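Local coordinates for protein RhCC (Rhodococcus jostii, PDB 4U5R) that probably acts as a cofactor-independent oxygenase of the tautomerase superfamily, a trimeric enzyme that can bind magnesium, at residues R114-P122 against W131-V142; R79-L90 against D100-T108. The protein carries 1 engineered substitution. All coordinates share one frame; numbering follows the deposited sequence.

Interaction 1. Residues R114-P122 against W131-V142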
loop_
_atom_site.group_PDB
_atom_site.type_symbol
_atom_site.label_atom_id
_atom_site.label_comp_id
_atom_site.label_asym_id
_atom_site.label_seq_id
_atom_site.Cartn_x
_atom_site.Cartn_y
_atom_site.Cartn_z
ATOM N N ARG B 114 -15.516 -2.218 2.024
ATOM C CA ARG B 114 -16.626 -3.151 2.079
ATOM C C ARG B 114 -16.057 -4.518 2.401
ATOM O O ARG B 114 -14.946 -4.850 1.979
ATOM C CB ARG B 114 -17.400 -3.196 0.748
ATOM C CG ARG B 114 -17.962 -1.854 0.273
ATOM C CD ARG B 114 -19.158 -1.457 1.133
ATOM N NE ARG B 114 -19.831 -0.255 0.652
ATOM C CZ ARG B 114 -19.583 0.979 1.088
ATOM N NH1 ARG B 114 -18.649 1.207 2.014
ATOM N NH2 ARG B 114 -20.269 1.999 0.580
ATOM N N THR B 115 -16.805 -5.325 3.134
ATOM C CA THR B 115 -16.405 -6.710 3.319
ATOM C C THR B 115 -17.578 -7.620 2.938
ATOM O O THR B 115 -18.708 -7.388 3.352
ATOM C CB THR B 115 -15.910 -6.980 4.752
ATOM O OG1 THR B 115 -15.369 -8.315 4.822
ATOM C CG2 THR B 115 -17.029 -6.765 5.785
ATOM N N GLN B 116 -17.295 -8.631 2.119
ATOM C CA GLN B 116 -18.320 -9.464 1.467
ATOM C C GLN B 116 -19.406 -8.614 0.782
ATOM O O GLN B 116 -20.587 -8.994 0.746
ATOM C CB GLN B 116 -18.957 -10.428 2.477
ATOM C CG GLN B 116 -19.295 -11.812 1.919
ATOM C CD GLN B 116 -18.096 -12.745 1.790
ATOM O OE1 GLN B 116 -16.942 -12.343 1.934
ATOM N NE2 GLN B 116 -18.377 -14.009 1.537
ATOM N N GLY B 117 -18.988 -7.475 0.238
ATOM C CA GLY B 117 -19.873 -6.540 -0.438
ATOM C C GLY B 117 -20.738 -5.698 0.487
ATOM O O GLY B 117 -21.567 -4.929 0.005
ATOM N N LEU B 118 -20.554 -5.842 1.800
ATOM C CA LEU B 118 -21.403 -5.166 2.785
ATOM C C LEU B 118 -20.721 -3.951 3.396
ATOM O O LEU B 118 -19.503 -3.939 3.568
ATOM C CB LEU B 118 -21.803 -6.134 3.910
ATOM C CG LEU B 118 -22.549 -7.415 3.530
ATOM C CD1 LEU B 118 -22.724 -8.332 4.736
ATOM C CD2 LEU B 118 -23.901 -7.060 2.907
ATOM N N VAL B 119 -21.524 -2.952 3.749
ATOM C CA VAL B 119 -21.053 -1.825 4.546
ATOM C C VAL B 119 -20.825 -2.305 5.971
ATOM O O VAL B 119 -21.764 -2.755 6.623
ATOM C CB VAL B 119 -22.078 -0.668 4.553
ATOM C CG1 VAL B 119 -21.641 0.456 5.501
ATOM C CG2 VAL B 119 -22.318 -0.145 3.143
ATOM N N PRO B 120 -19.578 -2.231 6.459
ATOM C CA PRO B 120 -19.385 -2.588 7.867
ATOM C C PRO B 120 -20.174 -1.668 8.803
ATOM O O PRO B 120 -20.352 -0.490 8.505
ATOM C CB PRO B 120 -17.869 -2.431 8.057
ATOM C CG PRO B 120 -17.313 -2.663 6.673
ATOM C CD PRO B 120 -18.293 -1.981 5.776
ATOM N N PRO B 121 -20.671 -2.216 9.917
ATOM C CA PRO B 121 -21.531 -1.420 10.809
ATOM C C PRO B 121 -20.747 -0.380 11.607
ATOM O O PRO B 121 -19.524 -0.435 11.637
ATOM C CB PRO B 121 -22.146 -2.476 11.733
ATOM C CG PRO B 121 -21.206 -3.623 11.676
ATOM C CD PRO B 121 -20.660 -3.638 10.282
ATOM N N PRO B 122 -21.446 0.582 12.228
ATOM C CA PRO B 122 -20.714 1.606 12.977
ATOM C C PRO B 122 -19.929 1.018 14.145
ATOM O O PRO B 122 -20.341 0.005 14.712
ATOM C CB PRO B 122 -21.829 2.532 13.483
ATOM C CG PRO B 122 -22.966 2.302 12.550
ATOM C CD PRO B 122 -22.897 0.841 12.226
ATOM N N TRP B 131 -21.781 -9.005 14.454
ATOM C CA TRP B 131 -20.765 -9.476 13.530
ATOM C C TRP B 131 -19.601 -10.141 14.261
ATOM O O TRP B 131 -19.087 -11.159 13.805
ATOM C CB TRP B 131 -20.253 -8.316 12.677
ATOM C CG TRP B 131 -21.108 -7.964 11.504
ATOM C CD1 TRP B 131 -22.464 -8.126 11.379
ATOM C CD2 TRP B 131 -20.658 -7.385 10.279
ATOM N NE1 TRP B 131 -22.882 -7.677 10.144
ATOM C CE2 TRP B 131 -21.793 -7.220 9.450
ATOM C CE3 TRP B 131 -19.405 -6.986 9.800
ATOM C CZ2 TRP B 131 -21.709 -6.677 8.174
ATOM C CZ3 TRP B 131 -19.325 -6.434 8.542
ATOM C CH2 TRP B 131 -20.470 -6.293 7.735
ATOM N N ALA B 132 -19.198 -9.577 15.397
ATOM C CA ALA B 132 -18.088 -10.140 16.175
ATOM C C ALA B 132 -18.474 -11.497 16.782
ATOM O O ALA B 132 -17.728 -12.477 16.663
ATOM C CB ALA B 132 -17.645 -9.169 17.261
ATOM N N LYS B 133 -19.661 -11.559 17.381
ATOM C CA LYS B 133 -20.146 -12.778 18.021
ATOM C C LYS B 133 -20.301 -13.925 17.017
ATOM O O LYS B 133 -19.934 -15.075 17.291
ATOM C CB LYS B 133 -21.482 -12.494 18.724
ATOM C CG LYS B 133 -22.015 -13.632 19.577
ATOM C CD LYS B 133 -23.362 -13.277 20.194
ATOM C CE LYS B 133 -24.406 -13.012 19.117
ATOM N NZ LYS B 133 -24.603 -14.192 18.218
ATOM N N GLU B 134 -20.846 -13.608 15.852
ATOM C CA GLU B 134 -21.051 -14.601 14.810
ATOM C C GLU B 134 -19.769 -14.893 14.053
ATOM O O GLU B 134 -19.615 -15.955 13.446
ATOM C CB GLU B 134 -22.123 -14.123 13.831
ATOM C CG GLU B 134 -23.488 -14.004 14.455
ATOM C CD GLU B 134 -24.115 -15.361 14.708
ATOM O OE1 GLU B 134 -23.660 -16.353 14.094
ATOM O OE2 GLU B 134 -25.058 -15.434 15.522
ATOM N N ASN B 135 -18.857 -13.926 14.109
ATOM C CA ASN B 135 -17.609 -13.919 13.343
ATOM C C ASN B 135 -17.822 -14.089 11.841
ATOM O O ASN B 135 -17.078 -14.804 11.172
ATOM C CB ASN B 135 -16.646 -14.988 13.854
ATOM C CG ASN B 135 -15.209 -14.683 13.491
ATOM O OD1 ASN B 135 -14.866 -13.537 13.177
ATOM N ND2 ASN B 135 -14.360 -15.702 13.519
ATOM N N ARG B 136 -18.831 -13.400 11.317
ATOM C CA ARG B 136 -19.056 -13.358 9.876
ATOM C C ARG B 136 -19.801 -12.075 9.548
ATOM O O ARG B 136 -20.505 -11.527 10.389
ATOM C CB ARG B 136 -19.831 -14.590 9.399
ATOM C CG ARG B 136 -21.175 -14.771 10.073
ATOM C CD ARG B 136 -21.823 -16.096 9.677
ATOM N NE ARG B 136 -20.956 -17.235 9.977
ATOM C CZ ARG B 136 -20.924 -17.882 11.141
ATOM N NH1 ARG B 136 -21.717 -17.516 12.146
ATOM N NH2 ARG B 136 -20.092 -18.904 11.302
ATOM N N PRO B 137 -19.616 -11.558 8.334
ATOM C CA PRO B 137 -20.388 -10.360 7.988
ATOM C C PRO B 137 -21.837 -10.704 7.665
ATOM O O PRO B 137 -22.106 -11.355 6.656
ATOM C CB PRO B 137 -19.657 -9.801 6.763
ATOM C CG PRO B 137 -18.888 -10.942 6.213
ATOM C CD PRO B 137 -18.592 -11.893 7.331
ATOM N N ILE B 138 -22.749 -10.265 8.527
ATOM C CA ILE B 138 -24.174 -10.553 8.384
ATOM C C ILE B 138 -24.893 -9.434 7.642
ATOM O O ILE B 138 -24.831 -8.278 8.057
ATOM C CB ILE B 138 -24.869 -10.737 9.757
ATOM C CG1 ILE B 138 -24.136 -11.760 10.631
ATOM C CG2 ILE B 138 -26.337 -11.124 9.549
ATOM C CD1 ILE B 138 -24.373 -13.190 10.247
ATOM N N PRO B 139 -25.564 -9.766 6.528
ATOM C CA PRO B 139 -26.373 -8.755 5.835
ATOM C C PRO B 139 -27.368 -8.083 6.773
ATOM O O PRO B 139 -28.017 -8.766 7.572
ATOM C CB PRO B 139 -27.100 -9.565 4.763
ATOM C CG PRO B 139 -26.164 -10.709 4.471
ATOM C CD PRO B 139 -25.552 -11.053 5.810
ATOM N N TYR B 140 -27.473 -6.760 6.686
ATOM C CA TYR B 140 -28.310 -6.004 7.605
ATOM C C TYR B 140 -28.765 -4.697 6.974
ATOM O O TYR B 140 -28.234 -4.261 5.939
ATOM C CB TYR B 140 -27.557 -5.728 8.922
ATOM C CG TYR B 140 -26.464 -4.691 8.802
ATOM C CD1 TYR B 140 -25.248 -5.003 8.196
ATOM C CD2 TYR B 140 -26.638 -3.405 9.297
ATOM C CE1 TYR B 140 -24.248 -4.052 8.073
ATOM C CE2 TYR B 140 -25.643 -2.451 9.178
ATOM C CZ TYR B 140 -24.451 -2.780 8.566
ATOM O OH TYR B 140 -23.481 -1.819 8.453
ATOM N N ASP B 141 -29.776 -4.094 7.590
ATOM C CA ASP B 141 -30.295 -2.807 7.170
ATOM C C ASP B 141 -29.364 -1.720 7.665
ATOM O O ASP B 141 -29.374 -1.373 8.849
ATOM C CB ASP B 141 -31.715 -2.595 7.711
ATOM C CG ASP B 141 -32.451 -1.462 7.013
ATOM O OD1 ASP B 141 -31.914 -0.339 6.947
ATOM O OD2 ASP B 141 -33.572 -1.700 6.521
ATOM N N VAL B 142 -28.546 -1.194 6.756
ATOM C CA VAL B 142 -27.525 -0.222 7.120
ATOM C C VAL B 142 -28.136 1.017 7.762
ATOM O O VAL B 142 -27.675 1.470 8.811
ATOM C CB VAL B 142 -26.692 0.199 5.895
ATOM C CG1 VAL B 142 -25.640 1.227 6.293
ATOM C CG2 VAL B 142 -26.037 -1.018 5.263
#

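Interaction 2. Residues R79-L90 against D100-T108. Engineered in segment 100-108: Ala106 (natural residue Asp).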
loop_
_atom_site.group_PDB
_atom_site.type_symbol
_atom_site.label_atom_id
_atom_site.label_comp_id
_atom_site.label_asym_id
_atom_site.label_seq_id
_atom_site.Cartn_x
_atom_site.Cartn_y
_atom_site.Cartn_z
ATOM N N ARG B 79 -1.919 5.933 20.026
ATOM C CA ARG B 79 -1.052 5.633 18.887
ATOM C C ARG B 79 0.254 4.973 19.322
ATOM O O ARG B 79 0.690 3.990 18.714
ATOM C CB ARG B 79 -0.773 6.909 18.091
ATOM C CG ARG B 79 -2.024 7.460 17.427
ATOM C CD ARG B 79 -1.860 8.902 16.953
ATOM N NE ARG B 79 -1.150 8.996 15.684
ATOM C CZ ARG B 79 -1.722 8.829 14.495
ATOM N NH1 ARG B 79 -3.019 8.550 14.408
ATOM N NH2 ARG B 79 -0.993 8.933 13.394
ATOM N N ALA B 80 0.873 5.489 20.382
ATOM C CA ALA B 80 2.090 4.865 20.909
ATOM C C ALA B 80 1.829 3.453 21.442
ATOM O O ALA B 80 2.646 2.556 21.267
ATOM C CB ALA B 80 2.704 5.740 21.997
ATOM N N LEU B 81 0.683 3.264 22.086
ATOM C CA LEU B 81 0.309 1.968 22.636
ATOM C C LEU B 81 0.094 0.933 21.528
ATOM O O LEU B 81 0.481 -0.224 21.673
ATOM C CB LEU B 81 -0.949 2.109 23.497
ATOM C CG LEU B 81 -1.459 0.847 24.189
ATOM C CD1 LEU B 81 -0.352 0.178 24.990
ATOM C CD2 LEU B 81 -2.634 1.198 25.091
ATOM N N MET B 82 -0.499 1.356 20.417
ATOM C CA MET B 82 -0.658 0.479 19.261
ATOM C C MET B 82 0.687 -0.067 18.760
ATOM O O MET B 82 0.829 -1.279 18.513
ATOM C CB MET B 82 -1.367 1.220 18.119
ATOM C CG MET B 82 -1.393 0.437 16.804
ATOM S SD MET B 82 -2.399 -1.046 16.958
ATOM C CE MET B 82 -1.461 -2.198 15.955
ATOM N N MET B 83 1.658 0.832 18.600
ATOM C CA MET B 83 3.010 0.439 18.203
ATOM C C MET B 83 3.637 -0.469 19.250
ATOM O O MET B 83 4.290 -1.457 18.914
ATOM C CB MET B 83 3.899 1.672 17.980
ATOM C CG MET B 83 3.344 2.656 16.961
ATOM S SD MET B 83 2.718 1.892 15.441
ATOM C CE MET B 83 4.186 1.205 14.651
ATOM N N THR B 84 3.426 -0.143 20.520
ATOM C CA THR B 84 4.023 -0.926 21.594
ATOM C C THR B 84 3.465 -2.345 21.587
ATOM O O THR B 84 4.211 -3.320 21.643
ATOM C CB THR B 84 3.790 -0.260 22.968
ATOM O OG1 THR B 84 4.456 1.009 22.991
ATOM C CG2 THR B 84 4.335 -1.134 24.092
ATOM N N VAL B 85 2.148 -2.465 21.482
ATOM C CA VAL B 85 1.528 -3.781 21.493
ATOM C C VAL B 85 1.859 -4.594 20.226
ATOM O O VAL B 85 2.088 -5.803 20.295
ATOM C CB VAL B 85 0.005 -3.654 21.664
ATOM C CG1 VAL B 85 -0.646 -5.017 21.595
ATOM C CG2 VAL B 85 -0.304 -3.000 23.004
ATOM N N ALA B 86 1.911 -3.930 19.076
ATOM C CA ALA B 86 2.301 -4.589 17.835
ATOM C C ALA B 86 3.684 -5.231 17.964
ATOM O O ALA B 86 3.863 -6.381 17.587
ATOM C CB ALA B 86 2.291 -3.601 16.683
ATOM N N GLU B 87 4.647 -4.492 18.511
ATOM C CA GLU B 87 6.003 -5.019 18.643
ATOM C C GLU B 87 6.032 -6.173 19.634
ATOM O O GLU B 87 6.772 -7.141 19.454
ATOM C CB GLU B 87 6.988 -3.922 19.077
ATOM C CG GLU B 87 7.187 -2.813 18.053
ATOM C CD GLU B 87 8.008 -3.236 16.845
ATOM O OE1 GLU B 87 8.526 -4.378 16.818
ATOM O OE2 GLU B 87 8.124 -2.409 15.914
ATOM N N GLU B 88 5.199 -6.070 20.663
ATOM C CA GLU B 88 5.080 -7.128 21.663
ATOM C C GLU B 88 4.630 -8.456 21.041
ATOM O O GLU B 88 5.175 -9.506 21.373
ATOM C CB GLU B 88 4.118 -6.691 22.777
ATOM C CG GLU B 88 4.794 -5.889 23.883
ATOM C CD GLU B 88 3.820 -5.317 24.901
ATOM O OE1 GLU B 88 2.611 -5.628 24.827
ATOM O OE2 GLU B 88 4.267 -4.538 25.773
ATOM N N LYS B 89 3.660 -8.407 20.127
ATOM C CA LYS B 89 3.173 -9.617 19.450
ATOM C C LYS B 89 4.167 -10.178 18.436
ATOM O O LYS B 89 4.258 -11.387 18.241
ATOM C CB LYS B 89 1.846 -9.332 18.737
ATOM C CG LYS B 89 0.778 -8.729 19.629
ATOM C CD LYS B 89 0.478 -9.657 20.800
ATOM C CE LYS B 89 -0.701 -9.150 21.620
ATOM N NZ LYS B 89 -1.108 -10.127 22.674
ATOM N N LEU B 90 4.895 -9.285 17.775
ATOM C CA LEU B 90 5.843 -9.680 16.738
ATOM C C LEU B 90 7.120 -10.302 17.286
ATOM O O LEU B 90 7.706 -11.180 16.647
ATOM C CB LEU B 90 6.227 -8.473 15.876
ATOM C CG LEU B 90 5.161 -7.802 15.008
ATOM C CD1 LEU B 90 5.734 -6.520 14.430
ATOM C CD2 LEU B 90 4.711 -8.721 13.901
ATOM N N ASP B 100 16.075 -8.765 11.301
ATOM C CA ASP B 100 15.973 -7.307 11.303
ATOM C C ASP B 100 14.580 -6.969 10.807
ATOM O O ASP B 100 14.006 -7.743 10.038
ATOM C CB ASP B 100 17.046 -6.681 10.409
ATOM C CG ASP B 100 18.436 -6.957 10.916
ATOM O OD1 ASP B 100 18.626 -6.911 12.146
ATOM O OD2 ASP B 100 19.321 -7.229 10.087
ATOM N N TRP B 101 14.008 -5.855 11.253
ATOM C CA TRP B 101 12.629 -5.563 10.845
ATOM C C TRP B 101 12.256 -4.093 10.989
ATOM O O TRP B 101 12.928 -3.306 11.670
ATOM C CB TRP B 101 11.612 -6.444 11.622
ATOM C CG TRP B 101 11.300 -6.017 13.040
ATOM C CD1 TRP B 101 10.142 -5.441 13.490
ATOM C CD2 TRP B 101 12.166 -6.117 14.175
ATOM N NE1 TRP B 101 10.235 -5.190 14.839
ATOM C CE2 TRP B 101 11.469 -5.594 15.283
ATOM C CE3 TRP B 101 13.460 -6.620 14.367
ATOM C CZ2 TRP B 101 12.032 -5.540 16.565
ATOM C CZ3 TRP B 101 14.020 -6.559 15.635
ATOM C CH2 TRP B 101 13.305 -6.020 16.713
ATOM N N GLU B 102 11.170 -3.741 10.315
ATOM C CA GLU B 102 10.628 -2.391 10.286
ATOM C C GLU B 102 9.126 -2.499 10.064
ATOM O O GLU B 102 8.666 -3.370 9.329
ATOM C CB GLU B 102 11.288 -1.547 9.180
ATOM C CG GLU B 102 10.795 -0.109 9.142
ATOM C CD GLU B 102 11.463 0.750 8.076
ATOM O OE1 GLU B 102 12.061 0.209 7.126
ATOM O OE2 GLU B 102 11.363 1.993 8.180
ATOM N N ILE B 103 8.368 -1.611 10.693
ATOM C CA ILE B 103 6.912 -1.616 10.618
ATOM C C ILE B 103 6.415 -0.197 10.488
ATOM O O ILE B 103 6.970 0.721 11.108
ATOM C CB ILE B 103 6.261 -2.241 11.875
ATOM C CG1 ILE B 103 4.734 -2.343 11.709
ATOM C CG2 ILE B 103 6.600 -1.424 13.125
ATOM C CD1 ILE B 103 4.075 -3.286 12.728
ATOM N N HIS B 104 5.372 -0.007 9.686
ATOM C CA HIS B 104 4.642 1.254 9.708
ATOM C C HIS B 104 3.159 1.073 9.392
ATOM O O HIS B 104 2.742 0.060 8.820
ATOM C CB HIS B 104 5.301 2.300 8.776
ATOM C CG HIS B 104 5.066 2.096 7.307
ATOM N ND1 HIS B 104 5.732 1.146 6.563
ATOM C CD2 HIS B 104 4.295 2.785 6.428
ATOM C CE1 HIS B 104 5.349 1.226 5.300
ATOM N NE2 HIS B 104 4.479 2.216 5.191
ATOM N N ILE B 105 2.371 2.053 9.833
ATOM C CA ILE B 105 0.920 2.045 9.698
ATOM C C ILE B 105 0.403 3.261 8.932
ATOM O O ILE B 105 0.896 4.379 9.085
ATOM C CB ILE B 105 0.205 2.042 11.063
ATOM C CG1 ILE B 105 0.890 1.094 12.045
ATOM C CG2 ILE B 105 -1.282 1.724 10.883
ATOM C CD1 ILE B 105 0.117 0.888 13.347
ATOM N N ALA B 106 -0.613 3.034 8.115
ATOM C CA ALA B 106 -1.349 4.115 7.484
ATOM C C ALA B 106 -2.813 4.001 7.896
ATOM O O ALA B 106 -3.295 2.908 8.186
ATOM C CB ALA B 106 -1.198 4.052 5.976
ATOM N N GLU B 107 -3.510 5.128 7.941
ATOM C CA GLU B 107 -4.936 5.147 8.217
ATOM C C GLU B 107 -5.631 5.540 6.917
ATOM O O GLU B 107 -5.243 6.521 6.273
ATOM C CB GLU B 107 -5.271 6.117 9.361
ATOM C CG GLU B 107 -4.569 5.766 10.674
ATOM C CD GLU B 107 -4.985 6.651 11.845
ATOM O OE1 GLU B 107 -4.897 7.890 11.726
ATOM O OE2 GLU B 107 -5.399 6.104 12.886
ATOM N N THR B 108 -6.619 4.740 6.521
ATOM C CA THR B 108 -7.343 4.932 5.266
ATOM C C THR B 108 -8.828 5.141 5.582
ATOM O O THR B 108 -9.285 4.800 6.680
ATOM C CB THR B 108 -7.143 3.730 4.292
ATOM O OG1 THR B 108 -7.823 2.580 4.797
ATOM C CG2 THR B 108 -5.649 3.385 4.130
HETATM O O HOH W 1 -2.900 9.164 10.942
#

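Interaction 1. Residues R114-P122 against W131-V142
Pro121 lies over one face of the Trp131 indole, and this CH-pi contact is the centre of the apolar packing: Pro121 CD stands 3.4 Å from the centroid of the six-membered ring, 7° off its normal. The opposite face of the same indole is occupied from within its own segment, with Pro137 CA over the ring centre, so the indole is sandwiched between Pro121 of the other segment and Pro137 of its own. The Thr115 and Trp131 side chains point at each other from opposite directions, Thr115 CG2 reaching 3.6 Å from Trp131 CZ3. Leu118 has CG anti to the carbonyl carbon and an extended second torsion, which sends CD1 to within 3.9 Å of Trp131 CZ2 and against the backbone of Pro137 and Pro139. Farther along, Val119 CB meets Val142 CG2 at 4.0 Å, the two valines crossing at about a right angle.

Topologically, a type I' turn from Thr115 to Leu118 leads out of strand 113-115, and the proline-rich chain after it is clasped between the end of helix 126-134 and the loop entering helix 142-150. This C-terminal region also borders an interface, because Gln116 bonds through its amide to Asp100 and to Trp101 N of the second subunit.

Two hydrogen bonds fix the aromatic groups. Within segment 131-142, Trp131 NE1 donates to Ile138 O over 2.9 Å; the acceptor uses an in-plane lone pair, but the N-H angle of 137° shows a bent bond. With an alanine at Trp131, the space between Pro121 and Pro137 would probably be left unfilled and Ile138 O without its indole N-H. Tyr140 OH donates to Val119 O at 2.7 Å, meeting the acceptor from above its carbonyl plane, 43° out of it, while that oxygen sits at the edge of the phenol ring.

Interaction 2. Residues R79-L90 against D100-T108
Ile103 and Ile105 project from strand 100-107 toward helix 79-90 and form the apolar centre with Met82, Met83, Ala86 and Leu90. Met83 and Ile105 reach tip to tip, Met83 SD lying 3.5 Å from Ile105 CD1; bends at the second and third torsions bring the sulfur there and leave Met83 CE beside Ile103 CG2. The other branch of Ile103 ends at CD1, 4.0 Å from Leu90 CD1.

Farther out, Glu87 slides past Ile103, its OE1 accepting from Trp101 NE1 at 2.7 Å. That bond is nearly straight (161°), lies close to the indole plane and uses the syn lone pair. At the other end Arg79 NH1 forms a salt bridge with Glu107 OE1 at the guanidinium edge, its hydrogen bond weak at 3.3 Å, and a water accepting from Arg79 NH2 donates to the same oxygen. Asp111 of the third subunit pairs with Arg79 NE, while Met73 N binds Glu107 OE2.

With axes 10.5 Å apart at 140°, this is the helix-on-sheet packing of the beta-alpha-beta unit (strands 61-68 and 100-107, parallel, with helix 76-90) characteristic of the tautomerase superfamily; strand 100-107 carries engineered Ala106, where the natural aspartate binds magnesium, absent from this chain.

In the fold
From the N terminus, strand 2-8, helix 14-32 and strand 40-46 come before either contact, and strand 61-68 leads into helix 76-90. Interaction 2 closes first, across the nine-residue connection between that helix and strand 100-107, an outermost strand of the sheet within this chain. Strand 113-115 follows, and interaction 1 then closes the loop that holds most of helix 126-134. The two are in series and neither nest nor cross. Their centres stand 26 Å apart on opposite sides of the chain's centre, their nearest atoms about 9 Å apart. Interaction 2 thus ties helix to core sheet, whereas interaction 1 ties together the C-terminal region, the chain after strand 113-115 with helix 126-134 and the start of helix 142-150.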